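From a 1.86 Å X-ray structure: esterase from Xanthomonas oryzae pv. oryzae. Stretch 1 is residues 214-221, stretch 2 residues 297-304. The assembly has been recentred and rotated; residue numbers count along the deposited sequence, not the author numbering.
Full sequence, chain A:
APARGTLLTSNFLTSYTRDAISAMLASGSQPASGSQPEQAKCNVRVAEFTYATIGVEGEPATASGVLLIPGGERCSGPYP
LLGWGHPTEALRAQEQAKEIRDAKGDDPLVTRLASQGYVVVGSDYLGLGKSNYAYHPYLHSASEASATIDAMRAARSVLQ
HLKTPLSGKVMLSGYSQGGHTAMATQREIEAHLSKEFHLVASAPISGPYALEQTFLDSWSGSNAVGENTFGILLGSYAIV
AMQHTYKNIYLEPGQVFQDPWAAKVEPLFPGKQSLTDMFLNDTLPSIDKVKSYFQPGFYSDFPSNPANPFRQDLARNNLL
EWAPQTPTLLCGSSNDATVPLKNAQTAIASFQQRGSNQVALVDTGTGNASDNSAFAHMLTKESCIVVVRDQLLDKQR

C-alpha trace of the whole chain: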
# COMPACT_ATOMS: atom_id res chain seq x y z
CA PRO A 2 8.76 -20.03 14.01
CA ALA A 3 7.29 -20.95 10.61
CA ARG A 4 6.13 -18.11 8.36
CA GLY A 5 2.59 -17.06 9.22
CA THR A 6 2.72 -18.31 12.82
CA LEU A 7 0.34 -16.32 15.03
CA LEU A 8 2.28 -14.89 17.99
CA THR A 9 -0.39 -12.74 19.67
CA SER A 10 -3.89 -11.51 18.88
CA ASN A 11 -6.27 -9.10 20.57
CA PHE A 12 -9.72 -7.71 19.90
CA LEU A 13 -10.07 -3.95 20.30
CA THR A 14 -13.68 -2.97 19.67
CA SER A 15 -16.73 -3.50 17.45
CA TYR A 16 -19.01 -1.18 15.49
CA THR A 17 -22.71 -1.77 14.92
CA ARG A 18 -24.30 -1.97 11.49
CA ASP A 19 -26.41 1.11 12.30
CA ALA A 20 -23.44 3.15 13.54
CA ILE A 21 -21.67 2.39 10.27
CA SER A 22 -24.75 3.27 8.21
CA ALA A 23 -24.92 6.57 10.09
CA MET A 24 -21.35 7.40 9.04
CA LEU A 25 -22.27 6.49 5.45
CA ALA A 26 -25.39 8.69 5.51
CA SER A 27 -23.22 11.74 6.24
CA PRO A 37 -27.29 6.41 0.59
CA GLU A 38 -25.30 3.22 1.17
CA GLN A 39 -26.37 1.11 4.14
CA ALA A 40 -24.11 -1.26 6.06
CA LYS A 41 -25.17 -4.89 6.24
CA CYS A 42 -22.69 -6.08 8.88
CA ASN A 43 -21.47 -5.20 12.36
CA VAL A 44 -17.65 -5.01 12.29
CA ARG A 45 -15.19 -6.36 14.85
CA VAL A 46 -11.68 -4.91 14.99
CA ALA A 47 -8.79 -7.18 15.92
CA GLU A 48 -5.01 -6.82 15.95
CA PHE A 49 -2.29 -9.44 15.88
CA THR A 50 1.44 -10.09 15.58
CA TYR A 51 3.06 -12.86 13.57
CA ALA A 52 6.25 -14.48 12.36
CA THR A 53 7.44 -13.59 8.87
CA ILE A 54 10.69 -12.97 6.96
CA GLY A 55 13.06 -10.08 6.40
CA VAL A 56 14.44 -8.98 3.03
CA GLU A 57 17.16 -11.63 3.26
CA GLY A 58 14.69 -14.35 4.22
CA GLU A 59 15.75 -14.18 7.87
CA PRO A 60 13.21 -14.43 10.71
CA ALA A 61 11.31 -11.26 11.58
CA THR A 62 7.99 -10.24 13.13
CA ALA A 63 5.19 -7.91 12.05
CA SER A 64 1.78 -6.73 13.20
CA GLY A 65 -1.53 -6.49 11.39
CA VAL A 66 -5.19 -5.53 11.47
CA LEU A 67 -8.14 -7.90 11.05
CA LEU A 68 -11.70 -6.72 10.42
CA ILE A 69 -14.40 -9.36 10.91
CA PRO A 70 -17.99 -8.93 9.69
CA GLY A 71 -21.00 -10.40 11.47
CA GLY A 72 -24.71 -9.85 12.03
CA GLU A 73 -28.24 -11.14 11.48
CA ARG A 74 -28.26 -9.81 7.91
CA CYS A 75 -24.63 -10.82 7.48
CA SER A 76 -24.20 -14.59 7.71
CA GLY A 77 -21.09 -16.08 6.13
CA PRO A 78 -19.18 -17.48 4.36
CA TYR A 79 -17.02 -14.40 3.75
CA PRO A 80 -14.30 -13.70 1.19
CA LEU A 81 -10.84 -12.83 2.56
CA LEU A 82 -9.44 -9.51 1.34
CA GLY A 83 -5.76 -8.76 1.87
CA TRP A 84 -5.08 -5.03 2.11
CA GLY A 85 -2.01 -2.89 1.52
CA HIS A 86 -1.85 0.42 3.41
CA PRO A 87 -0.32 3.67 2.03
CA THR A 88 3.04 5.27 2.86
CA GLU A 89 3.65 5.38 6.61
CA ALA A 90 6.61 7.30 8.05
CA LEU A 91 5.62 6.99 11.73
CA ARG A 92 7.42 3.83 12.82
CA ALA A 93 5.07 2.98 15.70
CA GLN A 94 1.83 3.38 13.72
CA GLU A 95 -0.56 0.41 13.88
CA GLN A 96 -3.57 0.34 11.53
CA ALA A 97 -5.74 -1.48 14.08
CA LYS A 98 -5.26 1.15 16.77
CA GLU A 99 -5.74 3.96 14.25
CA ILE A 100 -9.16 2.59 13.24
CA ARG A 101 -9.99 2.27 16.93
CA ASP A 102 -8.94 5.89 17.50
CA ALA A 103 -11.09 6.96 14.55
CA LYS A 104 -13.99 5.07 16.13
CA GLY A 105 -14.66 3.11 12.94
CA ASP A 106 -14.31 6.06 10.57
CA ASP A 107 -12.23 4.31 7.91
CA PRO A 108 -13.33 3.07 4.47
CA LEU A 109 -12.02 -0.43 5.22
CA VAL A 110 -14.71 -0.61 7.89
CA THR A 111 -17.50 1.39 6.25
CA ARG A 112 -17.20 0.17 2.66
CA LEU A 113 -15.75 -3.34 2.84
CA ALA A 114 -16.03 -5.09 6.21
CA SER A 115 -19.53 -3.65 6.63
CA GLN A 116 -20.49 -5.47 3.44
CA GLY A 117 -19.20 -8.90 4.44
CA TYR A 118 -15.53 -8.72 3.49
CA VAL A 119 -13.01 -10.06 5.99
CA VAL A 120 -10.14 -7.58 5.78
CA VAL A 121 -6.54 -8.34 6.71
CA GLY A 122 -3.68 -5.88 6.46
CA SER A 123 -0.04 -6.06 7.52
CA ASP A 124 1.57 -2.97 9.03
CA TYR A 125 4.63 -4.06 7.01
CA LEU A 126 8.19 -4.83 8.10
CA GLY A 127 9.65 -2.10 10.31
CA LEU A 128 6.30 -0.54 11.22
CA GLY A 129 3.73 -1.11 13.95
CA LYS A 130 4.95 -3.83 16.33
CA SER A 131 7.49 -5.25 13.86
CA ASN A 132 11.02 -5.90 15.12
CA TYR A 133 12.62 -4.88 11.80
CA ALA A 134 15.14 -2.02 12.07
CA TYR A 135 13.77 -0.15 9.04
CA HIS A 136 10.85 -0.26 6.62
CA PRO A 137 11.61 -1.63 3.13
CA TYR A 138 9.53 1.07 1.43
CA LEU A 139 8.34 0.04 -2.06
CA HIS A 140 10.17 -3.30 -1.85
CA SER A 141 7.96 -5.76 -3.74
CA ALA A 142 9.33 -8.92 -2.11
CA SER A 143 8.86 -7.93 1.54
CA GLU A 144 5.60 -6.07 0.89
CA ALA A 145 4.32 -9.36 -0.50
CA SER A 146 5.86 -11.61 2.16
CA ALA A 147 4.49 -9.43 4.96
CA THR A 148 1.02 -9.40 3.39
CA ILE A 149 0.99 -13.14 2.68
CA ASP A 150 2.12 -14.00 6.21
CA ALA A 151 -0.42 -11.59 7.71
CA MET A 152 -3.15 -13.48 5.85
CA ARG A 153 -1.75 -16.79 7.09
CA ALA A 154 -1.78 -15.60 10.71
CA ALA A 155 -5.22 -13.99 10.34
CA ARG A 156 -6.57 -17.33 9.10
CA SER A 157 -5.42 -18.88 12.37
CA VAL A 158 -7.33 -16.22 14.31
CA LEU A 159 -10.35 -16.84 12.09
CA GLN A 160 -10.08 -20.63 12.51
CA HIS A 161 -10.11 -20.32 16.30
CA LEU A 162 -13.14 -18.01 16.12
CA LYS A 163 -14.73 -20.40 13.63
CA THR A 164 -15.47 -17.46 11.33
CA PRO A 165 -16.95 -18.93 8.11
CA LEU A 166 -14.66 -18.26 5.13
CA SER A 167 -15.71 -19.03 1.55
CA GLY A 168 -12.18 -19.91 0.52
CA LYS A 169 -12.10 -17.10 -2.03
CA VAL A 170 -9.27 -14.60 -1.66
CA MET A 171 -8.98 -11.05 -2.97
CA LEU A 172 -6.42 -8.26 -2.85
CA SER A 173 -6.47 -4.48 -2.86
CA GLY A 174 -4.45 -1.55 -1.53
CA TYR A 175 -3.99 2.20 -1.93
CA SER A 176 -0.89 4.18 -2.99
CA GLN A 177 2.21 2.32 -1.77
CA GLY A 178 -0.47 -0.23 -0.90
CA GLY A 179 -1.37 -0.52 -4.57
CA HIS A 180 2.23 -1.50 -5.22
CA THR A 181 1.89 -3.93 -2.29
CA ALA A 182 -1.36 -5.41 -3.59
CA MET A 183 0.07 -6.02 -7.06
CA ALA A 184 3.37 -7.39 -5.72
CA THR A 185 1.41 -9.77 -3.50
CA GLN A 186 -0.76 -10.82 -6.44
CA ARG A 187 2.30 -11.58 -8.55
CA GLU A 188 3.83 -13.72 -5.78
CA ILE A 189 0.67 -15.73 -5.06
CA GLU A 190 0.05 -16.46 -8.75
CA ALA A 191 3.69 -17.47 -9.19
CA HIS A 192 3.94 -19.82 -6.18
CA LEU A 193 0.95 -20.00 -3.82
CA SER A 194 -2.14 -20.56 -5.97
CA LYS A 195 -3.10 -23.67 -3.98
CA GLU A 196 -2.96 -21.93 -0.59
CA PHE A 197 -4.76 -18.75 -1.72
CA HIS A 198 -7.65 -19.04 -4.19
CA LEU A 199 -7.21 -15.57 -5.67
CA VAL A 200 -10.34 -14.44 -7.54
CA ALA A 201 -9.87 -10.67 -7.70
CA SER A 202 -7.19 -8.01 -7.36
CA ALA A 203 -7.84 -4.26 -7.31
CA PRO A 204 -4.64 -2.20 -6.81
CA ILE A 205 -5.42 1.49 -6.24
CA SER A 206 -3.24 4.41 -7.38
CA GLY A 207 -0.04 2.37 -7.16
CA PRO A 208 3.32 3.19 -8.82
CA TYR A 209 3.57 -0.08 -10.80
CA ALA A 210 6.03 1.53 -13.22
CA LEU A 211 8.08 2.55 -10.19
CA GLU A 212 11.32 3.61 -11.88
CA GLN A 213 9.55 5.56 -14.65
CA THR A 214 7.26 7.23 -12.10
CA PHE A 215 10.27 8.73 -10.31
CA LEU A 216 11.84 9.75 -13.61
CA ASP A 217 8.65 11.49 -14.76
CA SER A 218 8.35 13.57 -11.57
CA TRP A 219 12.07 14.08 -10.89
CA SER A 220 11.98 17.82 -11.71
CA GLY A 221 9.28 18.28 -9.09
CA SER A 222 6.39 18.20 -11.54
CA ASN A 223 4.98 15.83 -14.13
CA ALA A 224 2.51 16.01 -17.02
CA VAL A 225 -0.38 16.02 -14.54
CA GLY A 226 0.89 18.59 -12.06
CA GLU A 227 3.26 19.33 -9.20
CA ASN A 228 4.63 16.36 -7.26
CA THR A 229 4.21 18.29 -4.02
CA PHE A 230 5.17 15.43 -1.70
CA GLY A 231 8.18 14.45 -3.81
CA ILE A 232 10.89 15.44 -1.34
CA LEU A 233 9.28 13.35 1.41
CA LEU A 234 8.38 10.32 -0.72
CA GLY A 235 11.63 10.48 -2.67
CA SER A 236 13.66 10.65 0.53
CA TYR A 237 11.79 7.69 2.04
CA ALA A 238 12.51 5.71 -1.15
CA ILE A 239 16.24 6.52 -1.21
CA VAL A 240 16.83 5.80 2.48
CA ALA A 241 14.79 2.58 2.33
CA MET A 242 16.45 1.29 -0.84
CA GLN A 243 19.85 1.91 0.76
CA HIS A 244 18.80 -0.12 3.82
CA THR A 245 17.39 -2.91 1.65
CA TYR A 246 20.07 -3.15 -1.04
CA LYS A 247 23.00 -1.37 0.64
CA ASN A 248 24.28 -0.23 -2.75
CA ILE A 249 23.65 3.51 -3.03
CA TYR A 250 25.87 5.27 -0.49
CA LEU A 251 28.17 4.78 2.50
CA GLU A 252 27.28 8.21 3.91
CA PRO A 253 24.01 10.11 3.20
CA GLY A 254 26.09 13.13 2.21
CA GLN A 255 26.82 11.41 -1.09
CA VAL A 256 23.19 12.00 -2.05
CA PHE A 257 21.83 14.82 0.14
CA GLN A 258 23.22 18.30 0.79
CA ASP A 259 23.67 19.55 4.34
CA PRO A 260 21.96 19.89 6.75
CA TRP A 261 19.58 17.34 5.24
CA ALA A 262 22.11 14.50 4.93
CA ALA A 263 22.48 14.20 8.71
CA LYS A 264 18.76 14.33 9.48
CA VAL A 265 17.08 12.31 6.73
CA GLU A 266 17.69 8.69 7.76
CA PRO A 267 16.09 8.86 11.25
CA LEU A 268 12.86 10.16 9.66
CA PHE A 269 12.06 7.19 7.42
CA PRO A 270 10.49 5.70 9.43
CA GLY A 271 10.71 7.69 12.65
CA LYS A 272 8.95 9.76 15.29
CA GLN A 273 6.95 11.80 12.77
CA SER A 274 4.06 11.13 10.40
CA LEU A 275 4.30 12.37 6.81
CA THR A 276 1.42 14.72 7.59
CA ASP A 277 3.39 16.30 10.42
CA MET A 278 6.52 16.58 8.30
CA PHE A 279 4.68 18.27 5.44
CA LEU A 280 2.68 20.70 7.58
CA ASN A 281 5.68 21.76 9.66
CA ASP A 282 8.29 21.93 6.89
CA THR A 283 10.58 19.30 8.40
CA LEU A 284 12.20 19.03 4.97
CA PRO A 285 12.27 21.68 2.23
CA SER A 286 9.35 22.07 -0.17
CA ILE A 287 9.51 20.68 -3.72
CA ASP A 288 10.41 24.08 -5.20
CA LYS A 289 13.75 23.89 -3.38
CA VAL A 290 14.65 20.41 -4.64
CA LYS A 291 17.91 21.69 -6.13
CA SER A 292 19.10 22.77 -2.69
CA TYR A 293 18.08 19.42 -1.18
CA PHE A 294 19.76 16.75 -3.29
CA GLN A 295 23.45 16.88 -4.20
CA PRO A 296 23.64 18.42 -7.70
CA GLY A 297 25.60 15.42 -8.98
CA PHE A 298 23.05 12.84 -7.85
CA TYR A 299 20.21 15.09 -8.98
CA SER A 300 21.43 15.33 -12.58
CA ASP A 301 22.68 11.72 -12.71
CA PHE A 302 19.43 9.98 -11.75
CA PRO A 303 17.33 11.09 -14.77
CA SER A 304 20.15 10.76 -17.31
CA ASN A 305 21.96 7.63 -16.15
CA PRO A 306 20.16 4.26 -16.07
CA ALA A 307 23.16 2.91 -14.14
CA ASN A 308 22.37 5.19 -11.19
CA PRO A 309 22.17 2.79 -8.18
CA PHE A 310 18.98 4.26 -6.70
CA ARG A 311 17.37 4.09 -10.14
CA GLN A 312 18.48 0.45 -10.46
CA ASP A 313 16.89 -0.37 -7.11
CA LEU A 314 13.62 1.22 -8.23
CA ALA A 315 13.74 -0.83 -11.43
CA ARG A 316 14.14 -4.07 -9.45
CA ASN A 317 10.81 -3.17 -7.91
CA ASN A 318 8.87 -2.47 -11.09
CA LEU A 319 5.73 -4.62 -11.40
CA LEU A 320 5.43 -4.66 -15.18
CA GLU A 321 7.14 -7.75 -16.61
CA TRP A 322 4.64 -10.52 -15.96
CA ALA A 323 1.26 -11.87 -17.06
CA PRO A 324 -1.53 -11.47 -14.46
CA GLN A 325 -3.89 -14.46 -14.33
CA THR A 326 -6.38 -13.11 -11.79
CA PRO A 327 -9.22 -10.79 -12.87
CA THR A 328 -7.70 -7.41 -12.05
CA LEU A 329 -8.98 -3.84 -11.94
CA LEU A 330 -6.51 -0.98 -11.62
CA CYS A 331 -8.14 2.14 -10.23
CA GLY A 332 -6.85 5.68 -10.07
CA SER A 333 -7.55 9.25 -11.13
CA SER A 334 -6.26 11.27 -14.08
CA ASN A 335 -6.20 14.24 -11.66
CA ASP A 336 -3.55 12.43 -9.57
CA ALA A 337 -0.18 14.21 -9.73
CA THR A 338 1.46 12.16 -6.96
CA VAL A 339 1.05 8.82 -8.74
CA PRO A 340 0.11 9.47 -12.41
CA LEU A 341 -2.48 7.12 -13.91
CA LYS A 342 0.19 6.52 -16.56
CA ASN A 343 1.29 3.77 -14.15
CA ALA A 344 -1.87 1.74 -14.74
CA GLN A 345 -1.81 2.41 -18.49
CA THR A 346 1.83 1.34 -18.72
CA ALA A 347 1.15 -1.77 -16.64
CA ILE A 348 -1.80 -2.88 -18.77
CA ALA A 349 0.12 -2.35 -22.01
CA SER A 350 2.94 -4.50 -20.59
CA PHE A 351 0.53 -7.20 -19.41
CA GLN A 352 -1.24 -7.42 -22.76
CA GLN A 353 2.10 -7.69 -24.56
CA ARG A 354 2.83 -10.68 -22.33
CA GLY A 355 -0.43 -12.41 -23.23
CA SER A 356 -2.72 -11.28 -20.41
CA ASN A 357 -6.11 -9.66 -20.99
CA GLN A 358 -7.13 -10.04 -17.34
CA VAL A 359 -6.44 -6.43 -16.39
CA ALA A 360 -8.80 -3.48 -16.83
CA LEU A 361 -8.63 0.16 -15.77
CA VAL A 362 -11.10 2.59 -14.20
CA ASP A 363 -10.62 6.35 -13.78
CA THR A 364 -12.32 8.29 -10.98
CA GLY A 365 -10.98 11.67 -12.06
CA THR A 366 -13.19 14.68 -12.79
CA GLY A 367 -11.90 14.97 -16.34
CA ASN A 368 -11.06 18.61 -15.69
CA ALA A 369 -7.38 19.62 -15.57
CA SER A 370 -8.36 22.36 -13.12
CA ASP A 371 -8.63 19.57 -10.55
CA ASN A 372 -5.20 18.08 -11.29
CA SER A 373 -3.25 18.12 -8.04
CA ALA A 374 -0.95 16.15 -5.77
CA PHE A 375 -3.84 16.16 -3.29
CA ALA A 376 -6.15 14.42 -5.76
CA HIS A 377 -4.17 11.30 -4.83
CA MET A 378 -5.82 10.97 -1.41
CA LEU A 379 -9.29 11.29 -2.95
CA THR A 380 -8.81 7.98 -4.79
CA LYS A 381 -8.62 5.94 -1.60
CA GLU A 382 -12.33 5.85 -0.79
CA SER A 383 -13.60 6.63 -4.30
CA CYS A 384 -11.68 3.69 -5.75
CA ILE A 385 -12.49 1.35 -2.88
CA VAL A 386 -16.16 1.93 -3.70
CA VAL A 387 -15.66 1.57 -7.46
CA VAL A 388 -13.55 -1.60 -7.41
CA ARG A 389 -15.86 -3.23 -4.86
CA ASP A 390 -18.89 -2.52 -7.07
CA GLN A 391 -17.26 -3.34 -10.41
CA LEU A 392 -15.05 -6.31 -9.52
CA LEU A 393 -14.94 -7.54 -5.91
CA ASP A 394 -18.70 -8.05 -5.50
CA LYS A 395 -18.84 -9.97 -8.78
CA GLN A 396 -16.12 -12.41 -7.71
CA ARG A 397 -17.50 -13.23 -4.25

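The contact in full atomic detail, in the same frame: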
# COMPACT_ATOMS: atom_id res chain seq x y z
N THR A 214 8.04 6.26 -12.87
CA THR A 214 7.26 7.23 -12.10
C THR A 214 8.18 8.27 -11.47
O THR A 214 7.87 9.47 -11.48
CB THR A 214 6.44 6.52 -10.99
OG1 THR A 214 5.37 5.78 -11.58
CG2 THR A 214 5.87 7.53 -10.01
N PHE A 215 9.31 7.82 -10.93
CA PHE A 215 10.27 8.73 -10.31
C PHE A 215 10.93 9.60 -11.37
O PHE A 215 11.17 10.79 -11.15
CB PHE A 215 11.34 7.95 -9.54
CG PHE A 215 10.97 7.67 -8.11
CD1 PHE A 215 10.03 6.68 -7.81
CD2 PHE A 215 11.51 8.42 -7.08
CE1 PHE A 215 9.65 6.45 -6.49
CE2 PHE A 215 11.14 8.19 -5.76
CZ PHE A 215 10.21 7.20 -5.46
N LEU A 216 11.23 9.01 -12.52
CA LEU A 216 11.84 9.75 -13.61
C LEU A 216 10.89 10.86 -14.07
O LEU A 216 11.30 12.02 -14.22
CB LEU A 216 12.15 8.83 -14.80
CG LEU A 216 13.29 7.82 -14.63
CD1 LEU A 216 13.29 6.82 -15.78
CD2 LEU A 216 14.62 8.57 -14.58
N ASP A 217 9.63 10.52 -14.29
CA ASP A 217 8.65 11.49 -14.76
C ASP A 217 8.43 12.69 -13.84
O ASP A 217 8.15 13.80 -14.32
CB ASP A 217 7.30 10.80 -15.02
CG ASP A 217 7.37 9.81 -16.17
OD1 ASP A 217 8.36 9.83 -16.93
OD2 ASP A 217 6.42 9.01 -16.31
N SER A 218 8.56 12.49 -12.53
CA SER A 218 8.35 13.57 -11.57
C SER A 218 9.64 14.11 -10.96
O SER A 218 9.59 14.94 -10.05
CB SER A 218 7.45 13.10 -10.42
OG SER A 218 6.16 12.75 -10.88
N TRP A 219 10.79 13.66 -11.45
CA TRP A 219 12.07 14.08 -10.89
C TRP A 219 12.30 15.59 -10.77
O TRP A 219 12.93 16.05 -9.81
CB TRP A 219 13.22 13.44 -11.66
CG TRP A 219 14.51 13.44 -10.89
CD1 TRP A 219 15.64 14.15 -11.18
CD2 TRP A 219 14.79 12.70 -9.69
NE1 TRP A 219 16.61 13.90 -10.23
CE2 TRP A 219 16.11 13.02 -9.31
CE3 TRP A 219 14.05 11.81 -8.91
CZ2 TRP A 219 16.71 12.47 -8.17
CZ3 TRP A 219 14.64 11.26 -7.77
CH2 TRP A 219 15.96 11.60 -7.41
N SER A 220 11.80 16.37 -11.73
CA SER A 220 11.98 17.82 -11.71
C SER A 220 11.13 18.48 -10.63
O SER A 220 11.34 19.65 -10.29
CB SER A 220 11.61 18.42 -13.07
OG SER A 220 10.21 18.36 -13.29
N GLY A 221 10.16 17.74 -10.10
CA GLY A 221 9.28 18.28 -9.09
C GLY A 221 7.86 18.36 -9.61
O GLY A 221 6.91 18.60 -8.86
N GLY A 297 25.12 16.55 -8.21
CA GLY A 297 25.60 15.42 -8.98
C GLY A 297 24.56 14.31 -9.07
O GLY A 297 24.22 13.84 -10.16
N PHE A 298 24.06 13.89 -7.91
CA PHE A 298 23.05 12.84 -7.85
C PHE A 298 21.78 13.28 -8.57
O PHE A 298 21.15 12.50 -9.29
CB PHE A 298 22.71 12.53 -6.38
CG PHE A 298 21.57 11.55 -6.22
CD1 PHE A 298 21.77 10.18 -6.43
CD2 PHE A 298 20.30 11.99 -5.86
CE1 PHE A 298 20.72 9.28 -6.28
CE2 PHE A 298 19.24 11.10 -5.71
CZ PHE A 298 19.45 9.73 -5.92
N TYR A 299 21.42 14.55 -8.37
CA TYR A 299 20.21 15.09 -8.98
C TYR A 299 20.22 15.08 -10.51
O TYR A 299 19.18 14.83 -11.13
CB TYR A 299 19.95 16.51 -8.46
CG TYR A 299 18.54 16.98 -8.75
CD1 TYR A 299 17.43 16.29 -8.26
CD2 TYR A 299 18.31 18.08 -9.57
CE1 TYR A 299 16.13 16.68 -8.58
CE2 TYR A 299 17.02 18.48 -9.91
CZ TYR A 299 15.94 17.77 -9.41
OH TYR A 299 14.66 18.15 -9.76
N SER A 300 21.37 15.33 -11.12
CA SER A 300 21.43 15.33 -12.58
C SER A 300 21.67 13.91 -13.11
O SER A 300 21.23 13.58 -14.21
CB SER A 300 22.53 16.27 -13.08
OG SER A 300 23.82 15.80 -12.72
N ASP A 301 22.36 13.09 -12.32
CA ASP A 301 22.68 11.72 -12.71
C ASP A 301 21.47 10.78 -12.77
O ASP A 301 21.34 9.98 -13.71
CB ASP A 301 23.71 11.13 -11.75
CG ASP A 301 24.24 9.78 -12.20
OD1 ASP A 301 24.95 9.73 -13.23
OD2 ASP A 301 23.94 8.77 -11.54
N PHE A 302 20.59 10.87 -11.78
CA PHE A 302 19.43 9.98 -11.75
C PHE A 302 18.61 9.93 -13.04
O PHE A 302 18.41 8.85 -13.60
CB PHE A 302 18.51 10.36 -10.58
CG PHE A 302 17.29 9.50 -10.48
CD1 PHE A 302 17.36 8.24 -9.90
CD2 PHE A 302 16.07 9.93 -10.99
CE1 PHE A 302 16.23 7.41 -9.83
CE2 PHE A 302 14.94 9.12 -10.94
CZ PHE A 302 15.02 7.86 -10.35
N PRO A 303 18.14 11.08 -13.54
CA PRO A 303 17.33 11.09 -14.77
C PRO A 303 18.05 10.83 -16.09
O PRO A 303 17.41 10.51 -17.10
CB PRO A 303 16.69 12.47 -14.74
CG PRO A 303 17.77 13.31 -14.14
CD PRO A 303 18.25 12.44 -12.99
N SER A 304 19.37 10.95 -16.09
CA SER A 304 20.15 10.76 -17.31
C SER A 304 21.00 9.50 -17.35
O SER A 304 21.53 9.14 -18.41
CB SER A 304 21.05 11.98 -17.53
OG SER A 304 22.01 12.09 -16.49
O HOH W 1 14.05 20.86 -10.82

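The two stretches lie far apart in sequence, with every touching pair at least 79 positions apart in the sequence, and they meet as two helical segments whose N-to-C directions differ by 121°. Their axes come no closer than 9.9 Å, a spacing that leaves room for large side chains between them. The nearest backbone approach, 5.8 Å from Leu216 CA to Pro303 CA, lies near the C-terminal end of stretch 2. There the helix is kinked, because the nitrogen of Pro303 carries no hydrogen and makes no bond to the preceding turn. In stretch 1 the chain leaves its helix through a type I turn from Ser218 to Gly221, closed by Gly221 N to Ser218 O at 2.9 Å. Gly221 has a phi of 114°, and at these backbone angles a CB would be jammed against the carbonyl oxygen of Ser220.

Two direct hydrogen bonds cross the contact, and they link the same two residues in reciprocal fashion. Trp219 NE1 donates to Tyr299 O at 2.9 Å, with an N-H...O angle of 151°, while Tyr299 OH donates to Trp219 O at 2.7 Å. Each polar side-chain group thus finds a backbone carbonyl on the other stretch. A water extends this network, donating to Ser220 O and to Tyr299 OH, with its oxygen 3.0 Å from each of those atoms.

The aromatic contacts centre on Trp219, which has the largest area covered by the opposite stretch. Its six-membered ring stacks face to face on Phe302, with centroids 4.0 Å apart, planes at 30° and a close approach of 3.3 Å between Trp219 CD2 and Phe302 CD2. Tyr299 lies over the opposite face of the indole: its ring and the five-membered ring have centroids 4.5 Å apart and planes at 26°, but they are slid apart and barely overlap. Phe298 reaches the indole edge, its CE2 lying 3.7 Å from Trp219 CH2; the planes of these rings are inclined at 69°. Two neighbours over the faces and one at the edge therefore surround the indole while its nitrogen remains hydrogen-bonded.

Apolar contacts extend the packing beyond the indole. Leu216 points its CA-to-CB bond sideways, but its m,t rotamer brings CD2 within 3.7 Å of both Phe302 CE2 and Pro303 CA. Phe215 CB touches Phe302 CZ at 3.8 Å, although the end of the Phe215 side chain leads away. Pro303 CD approaches Trp219 CD1 at 3.6 Å, so the proline ring also packs against the indole. Together the stretches bury 449 Å², summed over both sides.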